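Local atomic coordinates of putative sugar ABC transport system, substrate-binding protein (Bordetella parapertussis, PDB entry 5IX8), a protein that probably binds a sugar in the periplasm and delivers it to an ABC transporter. Residues A[154-159]-A[176-182]; A[182-188]-A[210-215]; A[216-220]-A[240-246]. One frame throughout, in Å; residues are numbered along the deposited sequence.

Interaction 1 (A[154-159]-A[176-182]); sequences WPRLRY and AAFRGEM. With EDO (1,2-ethanediol), chain E; EDO (1,2-ethanediol), chain F; SO4 (sulfate ion), chain C.
This contact lies in one alpha/beta lobe of a periplasmic binding protein fold, where the loop after strand 172-173 packs on the start of helix 154-168. Residues 154-159 form its first turns, with Arg158 N bonded to Trp154 O and Tyr159 N to Pro155 O, both at 3.0 Å. Residues 176-179 are extended; Gly180 has positive phi (83°), Glu181 turns (psi 16°), and Met182 is at 68/32°. Arg156 CA lies 8.4 Å from Phe178 CA, and Tyr159 CA 8.4 Å from Ala176 CA.

Aromatic contacts dominate one end. Tyr159 (chi1 t) receives the edge of Phe178 (chi1 m) in an offset edge-to-face pair, centroids 5.7 Å apart, planes at 78°. Ala176 CB makes a CH-pi contact 3.9 Å from the Tyr159 ring centroid.

Apolar packing holds the other end. Selenomethionine Met182 (m, t, m) places SE 4.0 Å from Pro155 CG and CE 3.4 Å from Trp154 CH2; SE also makes an oblique Met-aromatic contact, 4.8 Å from the Trp154 six-membered ring centroid.

Arg156 NH1 donates to sulfate O1 (2.8 Å). One water links the segments: Tyr159 OH, also hydrogen-bonded to Lys163, lies 2.9 Å from it, and Ala176 N donates to it at 2.9 Å.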
loop_
_atom_site.group_PDB
_atom_site.type_symbol
_atom_site.label_atom_id
_atom_site.label_comp_id
_atom_site.label_asym_id
_atom_site.label_seq_id
_atom_site.Cartn_x
_atom_site.Cartn_y
_atom_site.Cartn_z
ATOM N N TRP A 154 8.987 -2.793 0.868
ATOM C CA TRP A 154 8.419 -1.482 0.570
ATOM C C TRP A 154 8.582 -0.462 1.700
ATOM O O TRP A 154 8.724 0.722 1.390
ATOM C CB TRP A 154 6.938 -1.606 0.132
ATOM C CG TRP A 154 6.014 -2.345 1.073
ATOM C CD1 TRP A 154 5.787 -3.696 1.110
ATOM C CD2 TRP A 154 5.228 -1.773 2.124
ATOM N NE1 TRP A 154 4.898 -4.004 2.127
ATOM C CE2 TRP A 154 4.551 -2.846 2.773
ATOM C CE3 TRP A 154 5.068 -0.476 2.613
ATOM C CZ2 TRP A 154 3.684 -2.645 3.835
ATOM C CZ3 TRP A 154 4.209 -0.275 3.688
ATOM C CH2 TRP A 154 3.532 -1.354 4.286
ATOM N N PRO A 155 8.597 -0.832 2.987
ATOM C CA PRO A 155 8.879 0.198 4.003
ATOM C C PRO A 155 10.278 0.747 3.843
ATOM O O PRO A 155 10.503 1.942 4.039
ATOM C CB PRO A 155 8.707 -0.554 5.346
ATOM C CG PRO A 155 7.692 -1.681 5.000
ATOM C CD PRO A 155 8.236 -2.108 3.630
ATOM N N ARG A 156 11.234 -0.112 3.487
ATOM C CA ARG A 156 12.589 0.377 3.252
ATOM C C ARG A 156 12.628 1.322 2.052
ATOM O O ARG A 156 13.316 2.357 2.090
ATOM C CB ARG A 156 13.554 -0.800 3.058
ATOM C CG ARG A 156 15.011 -0.326 3.075
ATOM C CD ARG A 156 16.008 -1.377 2.610
ATOM N NE ARG A 156 15.999 -1.489 1.170
ATOM C CZ ARG A 156 15.419 -2.482 0.488
ATOM N NH1 ARG A 156 14.917 -3.542 1.122
ATOM N NH2 ARG A 156 15.416 -2.456 -0.845
ATOM N N LEU A 157 11.897 0.986 0.975
ATOM C CA LEU A 157 11.864 1.863 -0.189
ATOM C C LEU A 157 11.292 3.229 0.172
ATOM O O LEU A 157 11.837 4.269 -0.230
ATOM C CB LEU A 157 11.052 1.232 -1.333
ATOM C CG LEU A 157 11.610 -0.098 -1.875
ATOM C CD1 LEU A 157 10.649 -0.684 -2.887
ATOM C CD2 LEU A 157 12.986 0.069 -2.521
ATOM N N ARG A 158 10.203 3.248 0.945
ATOM C CA ARG A 158 9.633 4.526 1.373
ATOM C C ARG A 158 10.618 5.318 2.206
ATOM O O ARG A 158 10.750 6.540 2.032
ATOM C CB ARG A 158 8.360 4.301 2.164
ATOM C CG ARG A 158 7.275 3.697 1.271
ATOM C CD ARG A 158 5.958 3.441 2.011
ATOM N NE ARG A 158 5.049 2.776 1.089
ATOM C CZ ARG A 158 3.740 2.630 1.260
ATOM N NH1 ARG A 158 3.121 3.159 2.320
ATOM N NH2 ARG A 158 3.045 1.970 0.335
ATOM N N TYR A 159 11.296 4.643 3.140
ATOM C CA TYR A 159 12.318 5.307 3.940
ATOM C C TYR A 159 13.430 5.875 3.065
ATOM O O TYR A 159 13.855 7.020 3.245
ATOM C CB TYR A 159 12.879 4.316 4.955
ATOM C CG TYR A 159 14.127 4.786 5.632
ATOM C CD1 TYR A 159 14.136 5.925 6.425
ATOM C CD2 TYR A 159 15.323 4.067 5.477
ATOM C CE1 TYR A 159 15.304 6.341 7.042
ATOM C CE2 TYR A 159 16.490 4.472 6.118
ATOM C CZ TYR A 159 16.466 5.612 6.901
ATOM O OH TYR A 159 17.637 6.013 7.517
ATOM N N ALA A 176 16.963 4.797 11.613
ATOM C CA ALA A 176 15.699 4.082 11.478
ATOM C C ALA A 176 15.862 2.658 11.993
ATOM O O ALA A 176 16.715 1.908 11.509
ATOM C CB ALA A 176 15.244 4.074 10.026
ATOM N N ALA A 177 15.021 2.273 12.940
ATOM C CA ALA A 177 15.046 0.918 13.493
ATOM C C ALA A 177 13.837 0.173 12.908
ATOM O O ALA A 177 12.685 0.489 13.235
ATOM C CB ALA A 177 15.020 0.941 15.023
ATOM N N PHE A 178 14.094 -0.836 12.086
ATOM C CA PHE A 178 13.031 -1.566 11.400
ATOM C C PHE A 178 12.597 -2.717 12.304
ATOM O O PHE A 178 13.376 -3.645 12.547
ATOM C CB PHE A 178 13.510 -2.097 10.054
ATOM C CG PHE A 178 13.687 -1.037 8.984
ATOM C CD1 PHE A 178 14.807 -0.205 8.982
ATOM C CD2 PHE A 178 12.724 -0.867 7.986
ATOM C CE1 PHE A 178 14.956 0.790 7.993
ATOM C CE2 PHE A 178 12.878 0.079 6.992
ATOM C CZ PHE A 178 13.991 0.928 6.990
ATOM N N ARG A 179 11.379 -2.636 12.842
ATOM C CA ARG A 179 10.936 -3.587 13.850
ATOM C C ARG A 179 9.430 -3.457 13.997
ATOM O O ARG A 179 8.837 -2.457 13.584
ATOM C CB ARG A 179 11.603 -3.315 15.204
ATOM C CG ARG A 179 11.221 -1.900 15.659
ATOM C CD ARG A 179 11.961 -1.427 16.844
ATOM N NE ARG A 179 11.448 -2.116 18.010
ATOM C CZ ARG A 179 11.357 -1.580 19.217
ATOM N NH1 ARG A 179 10.927 -2.329 20.201
ATOM N NH2 ARG A 179 11.714 -0.319 19.434
ATOM N N GLY A 180 8.836 -4.470 14.612
ATOM C CA GLY A 180 7.408 -4.498 14.850
ATOM C C GLY A 180 6.635 -4.990 13.646
ATOM O O GLY A 180 7.188 -5.565 12.709
ATOM N N GLU A 181 5.317 -4.766 13.691
ATOM C CA GLU A 181 4.411 -5.212 12.636
ATOM C C GLU A 181 3.550 -4.063 12.127
ATOM O O GLU A 181 2.566 -4.297 11.417
ATOM C CB GLU A 181 3.519 -6.367 13.092
ATOM C CG GLU A 181 2.629 -5.975 14.212
ATOM C CD GLU A 181 1.718 -7.103 14.628
ATOM O OE1 GLU A 181 1.502 -8.024 13.791
ATOM O OE2 GLU A 181 1.207 -7.061 15.775
HETATM N N MSE A 182 3.931 -2.836 12.439
HETATM C CA MSE A 182 3.296 -1.635 11.902
HETATM C C MSE A 182 1.857 -1.466 12.427
HETATM O O MSE A 182 0.978 -0.901 11.754
HETATM C CB MSE A 182 3.347 -1.629 10.370
HETATM C CG MSE A 182 4.796 -1.745 9.871
HETATM SE SE MSE A 182 5.064 -1.365 8.022
HETATM C CE MSE A 182 3.947 -2.796 7.372
HETATM C C1 EDO E . -0.825 -6.856 10.939
HETATM O O1 EDO E . 0.479 -7.389 11.233
HETATM C C2 EDO E . -0.960 -5.453 11.525
HETATM O O2 EDO E . -0.130 -4.562 10.779
HETATM C C1 EDO F . 10.551 -6.970 16.208
HETATM O O1 EDO F . 10.022 -7.070 14.892
HETATM C C2 EDO F . 11.814 -7.798 16.259
HETATM O O2 EDO F . 12.850 -7.089 15.563
HETATM S S SO4 C . 13.961 -4.818 4.482
HETATM O O1 SO4 C . 15.162 -4.542 3.714
HETATM O O2 SO4 C . 12.896 -5.393 3.673
HETATM O O3 SO4 C . 13.456 -3.597 5.135
HETATM O O4 SO4 C . 14.321 -5.747 5.560
HETATM O O HOH W 1 18.988 4.527 9.540
#

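Interaction 2 (A[182-188]-A[210-215])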
loop_
_atom_site.group_PDB
_atom_site.type_symbol
_atom_site.label_atom_id
_atom_site.label_comp_id
_atom_site.label_asym_id
_atom_site.label_seq_id
_atom_site.Cartn_x
_atom_site.Cartn_y
_atom_site.Cartn_z
HETATM N N MSE A 182 3.931 -2.836 12.439
HETATM C CA MSE A 182 3.296 -1.635 11.902
HETATM C C MSE A 182 1.857 -1.466 12.427
HETATM O O MSE A 182 0.978 -0.901 11.754
HETATM C CB MSE A 182 3.347 -1.629 10.370
HETATM C CG MSE A 182 4.796 -1.745 9.871
HETATM SE SE MSE A 182 5.064 -1.365 8.022
HETATM C CE MSE A 182 3.947 -2.796 7.372
ATOM N N SER A 183 1.633 -1.921 13.662
ATOM C CA SER A 183 0.328 -1.800 14.285
ATOM C C SER A 183 0.151 -0.432 14.944
ATOM O O SER A 183 1.093 0.365 15.067
ATOM C CB SER A 183 0.178 -2.893 15.334
ATOM O OG SER A 183 1.095 -2.653 16.406
ATOM N N LEU A 184 -1.087 -0.144 15.357
ATOM C CA LEU A 184 -1.319 1.032 16.191
ATOM C C LEU A 184 -0.424 1.004 17.413
ATOM O O LEU A 184 0.186 2.016 17.785
ATOM C CB LEU A 184 -2.767 1.084 16.670
ATOM C CG LEU A 184 -3.808 1.334 15.608
ATOM C CD1 LEU A 184 -5.149 1.091 16.229
ATOM C CD2 LEU A 184 -3.660 2.766 15.164
ATOM N N ALA A 185 -0.384 -0.146 18.084
ATOM C CA ALA A 185 0.396 -0.251 19.315
ATOM C C ALA A 185 1.868 -0.010 19.047
ATOM O O ALA A 185 2.542 0.623 19.860
ATOM C CB ALA A 185 0.196 -1.623 19.961
ATOM N N ASP A 186 2.382 -0.493 17.911
ATOM C CA ASP A 186 3.778 -0.218 17.557
ATOM C C ASP A 186 4.013 1.264 17.348
ATOM O O ASP A 186 5.035 1.798 17.785
ATOM C CB ASP A 186 4.173 -0.925 16.259
ATOM C CG ASP A 186 4.314 -2.411 16.406
ATOM O OD1 ASP A 186 4.630 -2.902 17.520
ATOM O OD2 ASP A 186 4.081 -3.087 15.373
ATOM N N GLY A 187 3.103 1.937 16.628
ATOM C CA GLY A 187 3.288 3.351 16.381
ATOM C C GLY A 187 3.326 4.136 17.672
ATOM O O GLY A 187 4.174 5.029 17.854
HETATM N N MSE A 188 2.440 3.784 18.602
HETATM C CA MSE A 188 2.399 4.472 19.880
HETATM C C MSE A 188 3.692 4.230 20.663
HETATM O O MSE A 188 4.349 5.166 21.125
HETATM C CB MSE A 188 1.185 3.993 20.681
HETATM C CG MSE A 188 1.292 4.347 22.126
HETATM SE SE MSE A 188 0.892 6.232 22.361
HETATM C CE MSE A 188 -0.825 5.628 22.832
ATOM N N PHE A 210 -1.557 3.112 10.379
ATOM C CA PHE A 210 -1.622 2.843 11.817
ATOM C C PHE A 210 -0.395 3.351 12.552
ATOM O O PHE A 210 -0.495 3.677 13.738
ATOM C CB PHE A 210 -1.774 1.351 12.097
ATOM C CG PHE A 210 -3.077 0.797 11.667
ATOM C CD1 PHE A 210 -4.163 1.637 11.442
ATOM C CD2 PHE A 210 -3.234 -0.563 11.496
ATOM C CE1 PHE A 210 -5.401 1.104 11.038
ATOM C CE2 PHE A 210 -4.454 -1.089 11.087
ATOM C CZ PHE A 210 -5.535 -0.257 10.877
ATOM N N LEU A 211 0.776 3.363 11.901
ATOM C CA LEU A 211 1.943 3.957 12.558
ATOM C C LEU A 211 1.755 5.461 12.697
ATOM O O LEU A 211 2.083 6.031 13.736
ATOM C CB LEU A 211 3.237 3.617 11.807
ATOM C CG LEU A 211 3.704 2.164 11.909
ATOM C CD1 LEU A 211 4.915 1.958 10.995
ATOM C CD2 LEU A 211 4.021 1.771 13.354
ATOM N N GLY A 212 1.173 6.112 11.684
ATOM C CA GLY A 212 0.851 7.527 11.820
ATOM C C GLY A 212 -0.147 7.816 12.935
ATOM O O GLY A 212 0.020 8.776 13.686
ATOM N N ILE A 213 -1.224 7.020 13.032
ATOM C CA ILE A 213 -2.190 7.186 14.127
ATOM C C ILE A 213 -1.504 7.000 15.474
ATOM O O ILE A 213 -1.730 7.764 16.420
ATOM C CB ILE A 213 -3.367 6.196 13.986
ATOM C CG1 ILE A 213 -4.089 6.355 12.639
ATOM C CG2 ILE A 213 -4.376 6.325 15.194
ATOM C CD1 ILE A 213 -4.871 7.611 12.507
ATOM N N GLY A 214 -0.680 5.958 15.592
ATOM C CA GLY A 214 0.003 5.734 16.857
ATOM C C GLY A 214 0.944 6.878 17.189
ATOM O O GLY A 214 1.059 7.285 18.351
ATOM N N ALA A 215 1.620 7.419 16.166
ATOM C CA ALA A 215 2.509 8.550 16.403
ATOM C C ALA A 215 1.726 9.748 16.931
ATOM O O ALA A 215 2.169 10.428 17.867
ATOM C CB ALA A 215 3.271 8.912 15.121
#
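Close helix packing depends on what is absent as much as on what is present. Here Gly187 and Gly214 face each other, Gly187 C 3.7 Å from Gly214 C; a CB on either would collide with the opposite backbone. The axes of 184-188 and 210-215 thus approach to 6.7 Å, crossing at -45°, and Met188 CA makes a CA-H...O contact of 3.5 Å with Gly214 O.

Leucine rotamers close the flanks. Leu184 and Leu211 both adopt m,t: Leu184 CD2 reaches Ile213 CG2 at 3.6 Å and Phe210 CB at 3.9 Å, while Leu211 CD2 lies 3.4 Å from Gly187 N. The chi1 m rotamer of Phe210 carries its ring away from helix 184-197, its edge near Met182 O.

Ser183, chi1 p, accepts from Asp186 N (2.9 Å to OG), and Asp186, chi1 m, returns OD2 to Ser183 N (3.2 Å) while also binding Glu181 N. This reciprocal pair is a capping box, starting one of two neighbouring helices that meet glycine to glycine in an alpha/beta lobe.

Interaction 3 (A[216-220]-A[240-246]). With SO4 (sulfate ion), chain D.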
loop_
_atom_site.group_PDB
_atom_site.type_symbol
_atom_site.label_atom_id
_atom_site.label_comp_id
_atom_site.label_asym_id
_atom_site.label_seq_id
_atom_site.Cartn_x
_atom_site.Cartn_y
_atom_site.Cartn_z
ATOM N N VAL A 216 0.551 10.009 16.350
ATOM C CA VAL A 216 -0.291 11.105 16.824
ATOM C C VAL A 216 -0.736 10.856 18.259
ATOM O O VAL A 216 -0.743 11.782 19.082
ATOM C CB VAL A 216 -1.487 11.309 15.876
ATOM C CG1 VAL A 216 -2.561 12.237 16.491
ATOM C CG2 VAL A 216 -1.013 11.880 14.538
ATOM N N ARG A 217 -1.089 9.605 18.606
ATOM C CA ARG A 217 -1.478 9.342 20.001
ATOM C C ARG A 217 -0.317 9.637 20.938
ATOM O O ARG A 217 -0.511 10.212 22.013
ATOM C CB ARG A 217 -1.928 7.891 20.239
ATOM C CG ARG A 217 -3.208 7.420 19.543
ATOM C CD ARG A 217 -3.594 5.984 20.039
ATOM N NE ARG A 217 -4.240 5.940 21.355
ATOM C CZ ARG A 217 -4.321 4.858 22.146
ATOM N NH1 ARG A 217 -3.738 3.734 21.800
ATOM N NH2 ARG A 217 -4.966 4.907 23.330
ATOM N N ALA A 218 0.894 9.231 20.547
ATOM C CA ALA A 218 2.077 9.495 21.368
ATOM C C ALA A 218 2.341 10.986 21.499
ATOM O O ALA A 218 2.684 11.465 22.590
ATOM C CB ALA A 218 3.312 8.786 20.793
ATOM N N ALA A 219 2.229 11.725 20.391
ATOM C CA ALA A 219 2.459 13.164 20.421
ATOM C C ALA A 219 1.432 13.844 21.310
ATOM O O ALA A 219 1.776 14.740 22.094
ATOM C CB ALA A 219 2.402 13.730 18.992
ATOM N N ARG A 220 0.170 13.391 21.244
ATOM C CA ARG A 220 -0.864 13.984 22.090
ATOM C C ARG A 220 -0.558 13.730 23.563
ATOM O O ARG A 220 -0.676 14.636 24.406
ATOM C CB ARG A 220 -2.245 13.421 21.705
ATOM C CG ARG A 220 -2.817 13.989 20.395
ATOM C CD ARG A 220 -4.128 13.296 19.938
ATOM N NE ARG A 220 -4.630 13.878 18.685
ATOM C CZ ARG A 220 -5.651 13.400 17.964
ATOM N NH1 ARG A 220 -6.300 12.302 18.344
ATOM N NH2 ARG A 220 -6.029 14.023 16.848
HETATM N N MSE A 240 -7.389 15.683 11.215
HETATM C CA MSE A 240 -6.018 15.817 11.680
HETATM C C MSE A 240 -5.187 16.677 10.738
HETATM O O MSE A 240 -4.306 17.406 11.190
HETATM C CB MSE A 240 -5.361 14.429 11.828
HETATM C CG MSE A 240 -6.048 13.510 12.832
HETATM SE SE MSE A 240 -5.111 11.771 12.976
HETATM C CE MSE A 240 -6.062 10.990 14.490
ATOM N N ILE A 241 -5.443 16.565 9.426
ATOM C CA ILE A 241 -4.797 17.456 8.464
ATOM C C ILE A 241 -5.259 18.896 8.674
ATOM O O ILE A 241 -4.447 19.831 8.734
ATOM C CB ILE A 241 -5.080 16.982 7.031
ATOM C CG1 ILE A 241 -4.382 15.653 6.758
ATOM C CG2 ILE A 241 -4.646 18.023 6.026
ATOM C CD1 ILE A 241 -4.690 15.102 5.362
ATOM N N ARG A 242 -6.573 19.101 8.799
ATOM C CA ARG A 242 -7.073 20.461 8.970
ATOM C C ARG A 242 -6.560 21.091 10.257
ATOM O O ARG A 242 -6.294 22.298 10.302
ATOM C CB ARG A 242 -8.596 20.459 8.957
ATOM C CG ARG A 242 -9.220 20.134 7.617
ATOM C CD ARG A 242 -10.720 20.453 7.586
ATOM N NE ARG A 242 -11.329 19.746 6.465
ATOM C CZ ARG A 242 -11.888 18.551 6.584
ATOM N NH1 ARG A 242 -11.955 17.973 7.782
ATOM N NH2 ARG A 242 -12.397 17.942 5.520
ATOM N N GLU A 243 -6.462 20.306 11.322
ATOM C CA GLU A 243 -6.010 20.785 12.626
ATOM C C GLU A 243 -4.499 20.937 12.712
ATOM O O GLU A 243 -3.997 21.396 13.750
ATOM C CB GLU A 243 -6.494 19.832 13.722
ATOM C CG GLU A 243 -7.979 19.911 13.981
ATOM C CD GLU A 243 -8.573 18.642 14.584
ATOM O OE1 GLU A 243 -7.808 17.760 15.062
ATOM O OE2 GLU A 243 -9.824 18.533 14.568
ATOM N N GLY A 244 -3.772 20.544 11.663
ATOM C CA GLY A 244 -2.338 20.712 11.583
ATOM C C GLY A 244 -1.513 19.587 12.160
ATOM O O GLY A 244 -0.281 19.681 12.153
ATOM N N ARG A 245 -2.134 18.529 12.666
ATOM C CA ARG A 245 -1.360 17.465 13.307
ATOM C C ARG A 245 -0.686 16.548 12.284
ATOM O O ARG A 245 0.444 16.086 12.509
ATOM C CB ARG A 245 -2.263 16.660 14.230
ATOM C CG ARG A 245 -1.601 15.436 14.806
ATOM C CD ARG A 245 -0.433 15.779 15.745
ATOM N NE ARG A 245 -0.901 16.294 17.041
ATOM C CZ ARG A 245 -0.095 16.717 18.014
ATOM N NH1 ARG A 245 1.227 16.725 17.838
ATOM N NH2 ARG A 245 -0.611 17.147 19.159
ATOM N N LEU A 246 -1.361 16.279 11.160
ATOM C CA LEU A 246 -0.772 15.566 10.030
ATOM C C LEU A 246 -0.386 16.596 8.981
ATOM O O LEU A 246 -1.243 17.346 8.493
ATOM C CB LEU A 246 -1.734 14.541 9.420
ATOM C CG LEU A 246 -2.162 13.323 10.252
ATOM C CD1 LEU A 246 -3.121 12.433 9.420
ATOM C CD2 LEU A 246 -0.977 12.509 10.779
HETATM S S SO4 D . -4.192 17.483 18.219
HETATM O O1 SO4 D . -4.533 18.353 17.108
HETATM O O2 SO4 D . -3.633 16.228 17.705
HETATM O O3 SO4 D . -3.205 18.144 19.070
HETATM O O4 SO4 D . -5.412 17.229 18.975
HETATM O O HOH W 2 -8.315 15.034 15.281
#
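Val216, with chi1 t, overlaps the aliphatic part of Arg245: its CG2 lies 3.6 Å from Arg245 CG and 3.8 Å from Leu246 CD2, while its CG1 meets Met240 CE at 4.2 Å. A single branched residue thus touches three residues of 240-246, and it illustrates how a helix can pack against the loop closing the next helix rather than against that helix alone.

Arg245 has the larger reach. Its t,p,p chain folds back over 216-220, so that NH1 comes within 3.4 Å of Ala219 CB and NH2 within 4.0 Å of Arg220 CG. The same NH1 is also bonded to the carbonyls of Arg224 and Val226. The two guanidinium groups share a sulfate, probably from the crystallisation liquor. Its O2 accepts from Arg220 NE at 2.7 Å and from Arg245 NE at 2.8 Å; O3 accepts from Arg245 NH2 at 2.8 Å. Arg220 also lies near selenomethionine Met240, NH2 to CE 3.8 Å, and a water donates to Glu243 OE1 (2.8 Å) and accepts weakly from Arg220 NH2 (3.0 Å).

The turn that presents Arg245 is a Schellman motif. Gly244, at phi 88°, ends the helix, with Gly244 N bonded to Ile241 O at 3.1 Å and Arg245 N, weakly, to Met240 O at 2.9 Å. The chain then enters strand 246-250, beside strand 227-231, whose Val228 packs against both Val216 and Leu246, while helix 209-221 bears on helix 184-197 through Ala218 and Arg217.

How the interactions relate
The three contacts follow one another along the chain and along a single lobe, the one built on the mixed sheet with strands 142-145, 201-205 and 227-231. Interactions 1 and 2 have centres 12 Å apart and share Met182, which packs on helix 154-168 just before helix 184-197 begins; Asp186 also reaches back to Glu181 N. Interactions 2 and 3, with centres 13 Å apart, both use helix 209-221, and Met188 and Ile213 carry the packing on to Ala218 and Met240. Interactions 1 and 3 do not touch, their nearest atoms being about 12 Å apart. Together they tie successive elements of this one lobe, from the start of helix 154-168 to the turn entering strand 246-250.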